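Local coordinates for protein restriction endonuclease AspBHI (Azoarcus sp., PDB 4OC8) that probably binds modified DNA and cuts it, as a tetrameric modification-dependent restriction endonuclease, at residues 16-22 against 132-138; 180-184 against 196-201. All coordinates share one frame; numbering follows the deposited sequence.

Contact 1 (16-22 against 132-138); sequences VDAVYAG and RTFRFRG
Tyr20 and Phe134 exchange a pair of backbone hydrogen bonds, Tyr20 N to Phe134 O at 2.8 Å and Phe134 N to Tyr20 O at 2.9 Å. Gly22 N to Arg132 O continues the pairing at one end, Phe136 N to Ala18 O at the other. Val19-Arg135 and Ala21-Thr133 form the non-hydrogen-bonded pairs between, and Ala21 CB meets Thr133 CG2 at 3.5 Å. The Tyr20 side chain runs alongside that of Phe136, with Tyr20 CE1 3.8 Å from Phe136 CB. On the opposite face Val19 CG2 sits over one face of the Arg135 guanidinium, 3.6 Å from NH2. The extended part of the Arg135 chain lies along Asp17, its CG 3.6 Å from Asp17 CA, and a bend at chi3 (-60°) goes with the guanidinium lying against Val19 CG2. This antiparallel pairing joins strand 19-24 to strand 133-142 in the mixed sheet of the N-terminal domain, whose family belongs to the PUA clan. Beyond the paired strands, Asp17 OD1 and Arg137 NH1 make a long salt bridge of 3.7 Å, with the oxygen well out of the guanidinium plane. Stronger partners hold both groups: Arg164 of the second subunit pairs with Asp17, and Thr126 accepts from Arg137 NE. Glu128 forms a salt bridge with Arg135, and Tyr20 OH bonds to the backbone of Asp13 and Ile15.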
ATOM      1  N   VAL A  16      -8.957  28.795   1.300  1.00 33.62           N
ATOM      2  CA  VAL A  16      -8.940  27.426   0.789  1.00 35.52           C
ATOM      3  C   VAL A  16     -10.342  26.903   0.480  1.00 38.22           C
ATOM      4  O   VAL A  16     -11.232  26.933   1.335  1.00 42.72           O
ATOM      5  CB  VAL A  16      -8.228  26.471   1.763  1.00 32.13           C
ATOM      6  CG1 VAL A  16      -8.430  25.029   1.336  1.00 31.78           C
ATOM      7  CG2 VAL A  16      -6.750  26.814   1.845  1.00 27.67           C
ATOM      8  N   ASP A  17     -10.524  26.452  -0.758  1.00 37.83           N
ATOM      9  CA  ASP A  17     -11.797  25.908  -1.237  1.00 40.22           C
ATOM     10  C   ASP A  17     -12.934  26.935  -1.314  1.00 41.14           C
ATOM     11  O   ASP A  17     -14.105  26.567  -1.395  1.00 43.62           O
ATOM     12  CB  ASP A  17     -12.214  24.667  -0.437  1.00 38.37           C
ATOM     13  CG  ASP A  17     -11.260  23.497  -0.632  1.00 40.67           C
ATOM     14  OD1 ASP A  17     -10.373  23.576  -1.509  1.00 42.62           O
ATOM     15  OD2 ASP A  17     -11.407  22.489   0.087  1.00 38.10           O
ATOM     16  N   ALA A  18     -12.588  28.219  -1.306  1.00 43.02           N
ATOM     17  CA  ALA A  18     -13.577  29.269  -1.536  1.00 40.74           C
ATOM     18  C   ALA A  18     -13.752  29.502  -3.036  1.00 48.43           C
ATOM     19  O   ALA A  18     -12.813  29.329  -3.817  1.00 44.38           O
ATOM     20  CB  ALA A  18     -13.175  30.554  -0.838  1.00 35.27           C
ATOM     21  N   VAL A  19     -14.955  29.890  -3.439  1.00 48.10           N
ATOM     22  CA  VAL A  19     -15.252  30.035  -4.857  1.00 49.55           C
ATOM     23  C   VAL A  19     -15.236  31.491  -5.306  1.00 46.80           C
ATOM     24  O   VAL A  19     -15.934  32.336  -4.757  1.00 57.94           O
ATOM     25  CB  VAL A  19     -16.593  29.378  -5.228  1.00 51.09           C
ATOM     26  CG1 VAL A  19     -16.958  29.693  -6.669  1.00 53.63           C
ATOM     27  CG2 VAL A  19     -16.516  27.873  -5.009  1.00 48.15           C
ATOM     28  N   TYR A  20     -14.424  31.766  -6.315  1.00 41.19           N
ATOM     29  CA  TYR A  20     -14.264  33.102  -6.850  1.00 50.88           C
ATOM     30  C   TYR A  20     -14.775  33.134  -8.281  1.00 53.11           C
ATOM     31  O   TYR A  20     -14.170  32.556  -9.182  1.00 56.28           O
ATOM     32  CB  TYR A  20     -12.794  33.507  -6.786  1.00 49.64           C
ATOM     33  CG  TYR A  20     -12.236  33.457  -5.384  1.00 44.72           C
ATOM     34  CD1 TYR A  20     -11.726  32.280  -4.862  1.00 47.10           C
ATOM     35  CD2 TYR A  20     -12.239  34.584  -4.576  1.00 47.03           C
ATOM     36  CE1 TYR A  20     -11.224  32.229  -3.577  1.00 46.88           C
ATOM     37  CE2 TYR A  20     -11.738  34.543  -3.293  1.00 42.65           C
ATOM     38  CZ  TYR A  20     -11.233  33.363  -2.797  1.00 40.59           C
ATOM     39  OH  TYR A  20     -10.730  33.315  -1.517  1.00 39.73           O
ATOM     40  N   ALA A  21     -15.902  33.810  -8.476  1.00 56.63           N
ATOM     41  CA  ALA A  21     -16.601  33.806  -9.754  1.00 51.85           C
ATOM     42  C   ALA A  21     -16.392  35.098 -10.528  1.00 66.77           C
ATOM     43  O   ALA A  21     -16.179  36.160  -9.942  1.00 72.93           O
ATOM     44  CB  ALA A  21     -18.084  33.566  -9.530  1.00 58.68           C
ATOM     45  N   GLY A  22     -16.461  34.999 -11.851  1.00 66.90           N
ATOM     46  CA  GLY A  22     -16.384  36.166 -12.708  1.00 68.58           C
ATOM     47  C   GLY A  22     -17.723  36.871 -12.798  1.00 78.33           C
ATOM     48  O   GLY A  22     -18.728  36.384 -12.281  1.00 79.92           O
ATOM     49  N   ARG A 132     -17.179  31.381 -15.914  1.00 91.12           N
ATOM     50  CA  ARG A 132     -15.773  31.398 -15.531  1.00 82.97           C
ATOM     51  C   ARG A 132     -15.617  31.594 -14.021  1.00 81.45           C
ATOM     52  O   ARG A 132     -15.653  32.718 -13.522  1.00 76.61           O
ATOM     53  CB  ARG A 132     -15.027  32.491 -16.296  1.00 67.35           C
ATOM     54  CG  ARG A 132     -13.519  32.330 -16.314  1.00 69.26           C
ATOM     55  CD  ARG A 132     -12.879  33.395 -17.190  1.00 77.35           C
ATOM     56  NE  ARG A 132     -11.457  33.148 -17.422  1.00 80.79           N
ATOM     57  CZ  ARG A 132     -10.981  32.412 -18.421  1.00 88.11           C
ATOM     58  NH1 ARG A 132     -11.813  31.844 -19.283  1.00 83.91           N
ATOM     59  NH2 ARG A 132      -9.672  32.241 -18.561  1.00 86.96           N
ATOM     60  N   THR A 133     -15.458  30.490 -13.295  1.00 72.96           N
ATOM     61  CA  THR A 133     -15.283  30.537 -11.845  1.00 62.66           C
ATOM     62  C   THR A 133     -14.158  29.609 -11.405  1.00 69.81           C
ATOM     63  O   THR A 133     -13.877  28.604 -12.059  1.00 70.39           O
ATOM     64  CB  THR A 133     -16.554  30.104 -11.101  1.00 64.13           C
ATOM     65  OG1 THR A 133     -16.739  28.695 -11.260  1.00 85.27           O
ATOM     66  CG2 THR A 133     -17.768  30.830 -11.633  1.00 70.09           C
ATOM     67  N   PHE A 134     -13.525  29.941 -10.284  1.00 60.94           N
ATOM     68  CA  PHE A 134     -12.402  29.152  -9.794  1.00 57.04           C
ATOM     69  C   PHE A 134     -12.480  28.919  -8.295  1.00 49.70           C
ATOM     70  O   PHE A 134     -12.732  29.837  -7.531  1.00 55.06           O
ATOM     71  CB  PHE A 134     -11.083  29.846 -10.124  1.00 48.28           C
ATOM     72  CG  PHE A 134     -10.877  30.092 -11.587  1.00 57.75           C
ATOM     73  CD1 PHE A 134     -11.364  31.240 -12.187  1.00 59.91           C
ATOM     74  CD2 PHE A 134     -10.190  29.177 -12.365  1.00 63.63           C
ATOM     75  CE1 PHE A 134     -11.175  31.468 -13.534  1.00 61.84           C
ATOM     76  CE2 PHE A 134      -9.993  29.404 -13.712  1.00 66.02           C
ATOM     77  CZ  PHE A 134     -10.488  30.550 -14.297  1.00 66.77           C
ATOM     78  N   ARG A 135     -12.256  27.679  -7.882  1.00 43.13           N
ATOM     79  CA  ARG A 135     -12.109  27.347  -6.476  1.00 50.24           C
ATOM     80  C   ARG A 135     -10.624  27.328  -6.113  1.00 50.11           C
ATOM     81  O   ARG A 135      -9.841  26.571  -6.698  1.00 50.49           O
ATOM     82  CB  ARG A 135     -12.750  25.991  -6.176  1.00 46.67           C
ATOM     83  CG  ARG A 135     -12.687  25.580  -4.718  1.00 48.75           C
ATOM     84  CD  ARG A 135     -13.309  24.212  -4.511  1.00 46.83           C
ATOM     85  NE  ARG A 135     -14.710  24.196  -4.916  1.00 54.77           N
ATOM     86  CZ  ARG A 135     -15.732  24.320  -4.077  1.00 57.78           C
ATOM     87  NH1 ARG A 135     -15.511  24.457  -2.777  1.00 62.72           N
ATOM     88  NH2 ARG A 135     -16.976  24.295  -4.534  1.00 58.76           N
ATOM     89  N   PHE A 136     -10.242  28.174  -5.158  1.00 41.15           N
ATOM     90  CA  PHE A 136      -8.865  28.228  -4.682  1.00 39.54           C
ATOM     91  C   PHE A 136      -8.547  26.980  -3.869  1.00 40.40           C
ATOM     92  O   PHE A 136      -9.240  26.667  -2.902  1.00 35.92           O
ATOM     93  CB  PHE A 136      -8.627  29.484  -3.843  1.00 38.09           C
ATOM     94  CG  PHE A 136      -7.233  29.588  -3.291  1.00 33.82           C
ATOM     95  CD1 PHE A 136      -6.153  29.804  -4.133  1.00 31.23           C
ATOM     96  CD2 PHE A 136      -7.000  29.471  -1.932  1.00 35.29           C
ATOM     97  CE1 PHE A 136      -4.873  29.895  -3.632  1.00 29.96           C
ATOM     98  CE2 PHE A 136      -5.718  29.563  -1.425  1.00 39.23           C
ATOM     99  CZ  PHE A 136      -4.655  29.777  -2.278  1.00 34.70           C
ATOM    100  N   ARG A 137      -7.497  26.268  -4.268  1.00 36.89           N
ATOM    101  CA  ARG A 137      -7.184  24.977  -3.667  1.00 36.99           C
ATOM    102  C   ARG A 137      -6.050  25.051  -2.658  1.00 36.95           C
ATOM    103  O   ARG A 137      -5.872  24.141  -1.848  1.00 40.01           O
ATOM    104  CB  ARG A 137      -6.865  23.943  -4.746  1.00 33.42           C
ATOM    105  CG  ARG A 137      -8.065  23.553  -5.594  1.00 39.14           C
ATOM    106  CD  ARG A 137      -9.314  23.410  -4.747  1.00 40.05           C
ATOM    107  NE  ARG A 137     -10.367  22.675  -5.438  1.00 58.24           N
ATOM    108  CZ  ARG A 137     -10.801  21.471  -5.074  1.00 58.40           C
ATOM    109  NH1 ARG A 137     -10.278  20.868  -4.015  1.00 50.00           N
ATOM    110  NH2 ARG A 137     -11.765  20.875  -5.764  1.00 66.92           N
ATOM    111  N   GLY A 138      -5.282  26.131  -2.712  1.00 35.60           N
ATOM    112  CA  GLY A 138      -4.212  26.333  -1.756  1.00 34.69           C
ATOM    113  C   GLY A 138      -2.937  26.940  -2.315  1.00 39.30           C
ATOM    114  O   GLY A 138      -2.803  27.181  -3.515  1.00 36.89           O
TER

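Contact 2 (180-184 against 196-201); sequences IPRAW and LAPVAW
Apolar packing joins two helix starts here, near the edge of the N-terminal domain, and no hydrogen bond links the two segments. Each segment has a proline at the N-cap position: Pro181 precedes helix 182-189 and Pro198 precedes helix 199-207. The core of the contact is a set of CH-pi contacts between the loop before helix 199-207 and one face of the Trp184 indole. Trp184, in the first turn of its helix, buries the most surface. Its indole runs out across 196-198 toward Trp201 because chi1 (-179°) turns CG away from the backbone N. Ala197 CA stands over the five-membered ring, 3.7 Å from its centroid, while Pro198 CD lies almost on the normal of the six-membered ring, 3.8 Å from that centroid. Leu196 O approaches the same face. Consecutive residues of the loop thus follow the long axis of the indole, and Pro121 and Ser194 also touch this tryptophan. At the more exposed end Leu196 covers the start of helix 182-189: its CB meets Trp184 CB, and its CD2 reaches Ala183 CB, both at 3.9 Å. Deeper in, Ile180 CD1 packs against Pro198 CG at 4.0 Å, the two side chains crossing at about a right angle. Ile180 also rests on Phe136 and Leu139 of strand 133-142, and Trp201 on Leu139 and Val141, so the sheet lies behind both segments. At the far end of the indole, the edge of the Trp184 six-membered ring points at the face of the Trp201 five-membered ring, with centroids 5.1 Å apart and planes at 65°, and Trp184 CZ2 comes to 3.8 Å from Trp201 CD1.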
ATOM      1  N   ILE A 180      -4.640  32.862   2.650  1.00 32.78           N
ATOM      2  CA  ILE A 180      -3.494  33.531   2.056  1.00 40.47           C
ATOM      3  C   ILE A 180      -3.827  35.003   1.829  1.00 42.00           C
ATOM      4  O   ILE A 180      -4.715  35.328   1.042  1.00 46.14           O
ATOM      5  CB  ILE A 180      -3.103  32.879   0.721  1.00 38.47           C
ATOM      6  CG1 ILE A 180      -3.049  31.358   0.876  1.00 34.35           C
ATOM      7  CG2 ILE A 180      -1.777  33.424   0.235  1.00 36.21           C
ATOM      8  CD1 ILE A 180      -2.021  30.891   1.874  1.00 35.48           C
ATOM      9  N   PRO A 181      -3.120  35.896   2.534  1.00 37.47           N
ATOM     10  CA  PRO A 181      -3.369  37.336   2.460  1.00 35.70           C
ATOM     11  C   PRO A 181      -3.194  37.843   1.039  1.00 38.06           C
ATOM     12  O   PRO A 181      -2.136  37.610   0.457  1.00 44.69           O
ATOM     13  CB  PRO A 181      -2.263  37.920   3.344  1.00 38.45           C
ATOM     14  CG  PRO A 181      -1.873  36.817   4.256  1.00 29.70           C
ATOM     15  CD  PRO A 181      -2.008  35.575   3.441  1.00 43.95           C
ATOM     16  N   ARG A 182      -4.198  38.519   0.486  1.00 37.06           N
ATOM     17  CA  ARG A 182      -4.060  39.084  -0.852  1.00 40.43           C
ATOM     18  C   ARG A 182      -3.040  40.222  -0.872  1.00 42.92           C
ATOM     19  O   ARG A 182      -2.437  40.503  -1.910  1.00 48.00           O
ATOM     20  CB  ARG A 182      -5.406  39.540  -1.426  1.00 47.89           C
ATOM     21  CG  ARG A 182      -6.039  40.731  -0.733  1.00 51.37           C
ATOM     22  CD  ARG A 182      -7.194  41.286  -1.561  1.00 50.15           C
ATOM     23  NE  ARG A 182      -6.732  42.169  -2.630  1.00 66.70           N
ATOM     24  CZ  ARG A 182      -7.179  42.133  -3.881  1.00 62.10           C
ATOM     25  NH1 ARG A 182      -8.104  41.249  -4.233  1.00 56.10           N
ATOM     26  NH2 ARG A 182      -6.699  42.982  -4.782  1.00 52.35           N
ATOM     27  N   ALA A 183      -2.846  40.864   0.276  1.00 37.93           N
ATOM     28  CA  ALA A 183      -1.793  41.861   0.429  1.00 35.60           C
ATOM     29  C   ALA A 183      -0.428  41.259   0.091  1.00 43.80           C
ATOM     30  O   ALA A 183       0.361  41.858  -0.642  1.00 45.39           O
ATOM     31  CB  ALA A 183      -1.789  42.409   1.837  1.00 42.62           C
ATOM     32  N   TRP A 184      -0.163  40.067   0.624  1.00 48.03           N
ATOM     33  CA  TRP A 184       1.093  39.365   0.372  1.00 46.52           C
ATOM     34  C   TRP A 184       1.212  38.963  -1.087  1.00 47.18           C
ATOM     35  O   TRP A 184       2.276  39.106  -1.700  1.00 47.20           O
ATOM     36  CB  TRP A 184       1.198  38.117   1.246  1.00 41.08           C
ATOM     37  CG  TRP A 184       2.481  37.356   1.062  1.00 43.72           C
ATOM     38  CD1 TRP A 184       3.741  37.789   1.361  1.00 48.85           C
ATOM     39  CD2 TRP A 184       2.626  36.021   0.558  1.00 49.21           C
ATOM     40  NE1 TRP A 184       4.662  36.813   1.066  1.00 53.33           N
ATOM     41  CE2 TRP A 184       4.002  35.715   0.572  1.00 52.97           C
ATOM     42  CE3 TRP A 184       1.726  35.056   0.091  1.00 48.22           C
ATOM     43  CZ2 TRP A 184       4.501  34.485   0.139  1.00 45.53           C
ATOM     44  CZ3 TRP A 184       2.223  33.837  -0.339  1.00 35.64           C
ATOM     45  CH2 TRP A 184       3.596  33.562  -0.310  1.00 43.69           C
ATOM     46  N   LEU A 196       4.382  39.396   5.338  1.00 50.96           N
ATOM     47  CA  LEU A 196       3.060  38.803   5.504  1.00 50.77           C
ATOM     48  C   LEU A 196       3.024  37.366   4.991  1.00 50.31           C
ATOM     49  O   LEU A 196       1.950  36.784   4.825  1.00 46.97           O
ATOM     50  CB  LEU A 196       1.987  39.637   4.797  1.00 55.25           C
ATOM     51  CG  LEU A 196       1.503  40.911   5.494  1.00 62.29           C
ATOM     52  CD1 LEU A 196       2.491  42.051   5.293  1.00 58.74           C
ATOM     53  CD2 LEU A 196       0.106  41.308   5.015  1.00 45.62           C
ATOM     54  N   ALA A 197       4.202  36.799   4.739  1.00 47.02           N
ATOM     55  CA  ALA A 197       4.307  35.422   4.270  1.00 47.86           C
ATOM     56  C   ALA A 197       3.783  34.452   5.319  1.00 51.62           C
ATOM     57  O   ALA A 197       4.119  34.570   6.499  1.00 60.01           O
ATOM     58  CB  ALA A 197       5.747  35.088   3.920  1.00 48.24           C
ATOM     59  N   PRO A 198       2.942  33.496   4.896  1.00 43.40           N
ATOM     60  CA  PRO A 198       2.453  32.442   5.791  1.00 42.89           C
ATOM     61  C   PRO A 198       3.607  31.687   6.431  1.00 40.01           C
ATOM     62  O   PRO A 198       4.685  31.597   5.839  1.00 48.73           O
ATOM     63  CB  PRO A 198       1.671  31.527   4.850  1.00 30.34           C
ATOM     64  CG  PRO A 198       1.176  32.449   3.789  1.00 33.42           C
ATOM     65  CD  PRO A 198       2.288  33.444   3.578  1.00 39.32           C
ATOM     66  N   VAL A 199       3.385  31.165   7.632  1.00 35.29           N
ATOM     67  CA  VAL A 199       4.449  30.523   8.393  1.00 38.14           C
ATOM     68  C   VAL A 199       5.016  29.321   7.641  1.00 45.30           C
ATOM     69  O   VAL A 199       6.232  29.129   7.599  1.00 44.22           O
ATOM     70  CB  VAL A 199       3.963  30.067   9.787  1.00 27.43           C
ATOM     71  CG1 VAL A 199       5.125  29.553  10.605  1.00 20.81           C
ATOM     72  CG2 VAL A 199       3.273  31.203  10.506  1.00 26.12           C
ATOM     73  N   ALA A 200       4.133  28.520   7.050  1.00 32.03           N
ATOM     74  CA  ALA A 200       4.552  27.335   6.307  1.00 35.47           C
ATOM     75  C   ALA A 200       5.469  27.702   5.131  1.00 40.88           C
ATOM     76  O   ALA A 200       6.433  26.984   4.821  1.00 35.72           O
ATOM     77  CB  ALA A 200       3.334  26.550   5.827  1.00 31.25           C
ATOM     78  N   TRP A 201       5.175  28.833   4.495  1.00 39.65           N
ATOM     79  CA  TRP A 201       5.999  29.315   3.398  1.00 35.91           C
ATOM     80  C   TRP A 201       7.399  29.710   3.861  1.00 40.56           C
ATOM     81  O   TRP A 201       8.389  29.286   3.267  1.00 43.10           O
ATOM     82  CB  TRP A 201       5.336  30.479   2.663  1.00 32.71           C
ATOM     83  CG  TRP A 201       6.156  30.939   1.497  1.00 37.66           C
ATOM     84  CD1 TRP A 201       7.050  31.969   1.480  1.00 34.82           C
ATOM     85  CD2 TRP A 201       6.181  30.366   0.183  1.00 39.97           C
ATOM     86  NE1 TRP A 201       7.619  32.083   0.237  1.00 35.04           N
ATOM     87  CE2 TRP A 201       7.104  31.110  -0.578  1.00 42.73           C
ATOM     88  CE3 TRP A 201       5.509  29.301  -0.424  1.00 39.77           C
ATOM     89  CZ2 TRP A 201       7.374  30.820  -1.916  1.00 37.55           C
ATOM     90  CZ3 TRP A 201       5.777  29.019  -1.757  1.00 36.15           C
ATOM     91  CH2 TRP A 201       6.700  29.774  -2.485  1.00 36.36           C
TER

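Contact 1 is the more deeply buried of the two and binds together strands of the main sheet; contact 2 is partly buried and fastens helix starts beside it. Their chemistry differs accordingly: backbone hydrogen bonds and charged side chains at a subunit boundary in 16-22 against 132-138, aromatic and aliphatic packing without cross-segment hydrogen bonds in 180-184 against 196-201. No other chain touches contact 2. The centres are about 18 Å apart, yet the two meet where Phe136 CZ packs 3.9 Å from Ile180 CG1. Strand 133-142 serves both, pairing with 19-24 in contact 1 and backing Ile180 with Phe136 and Leu139, and Trp201 with residues just beyond 132-138.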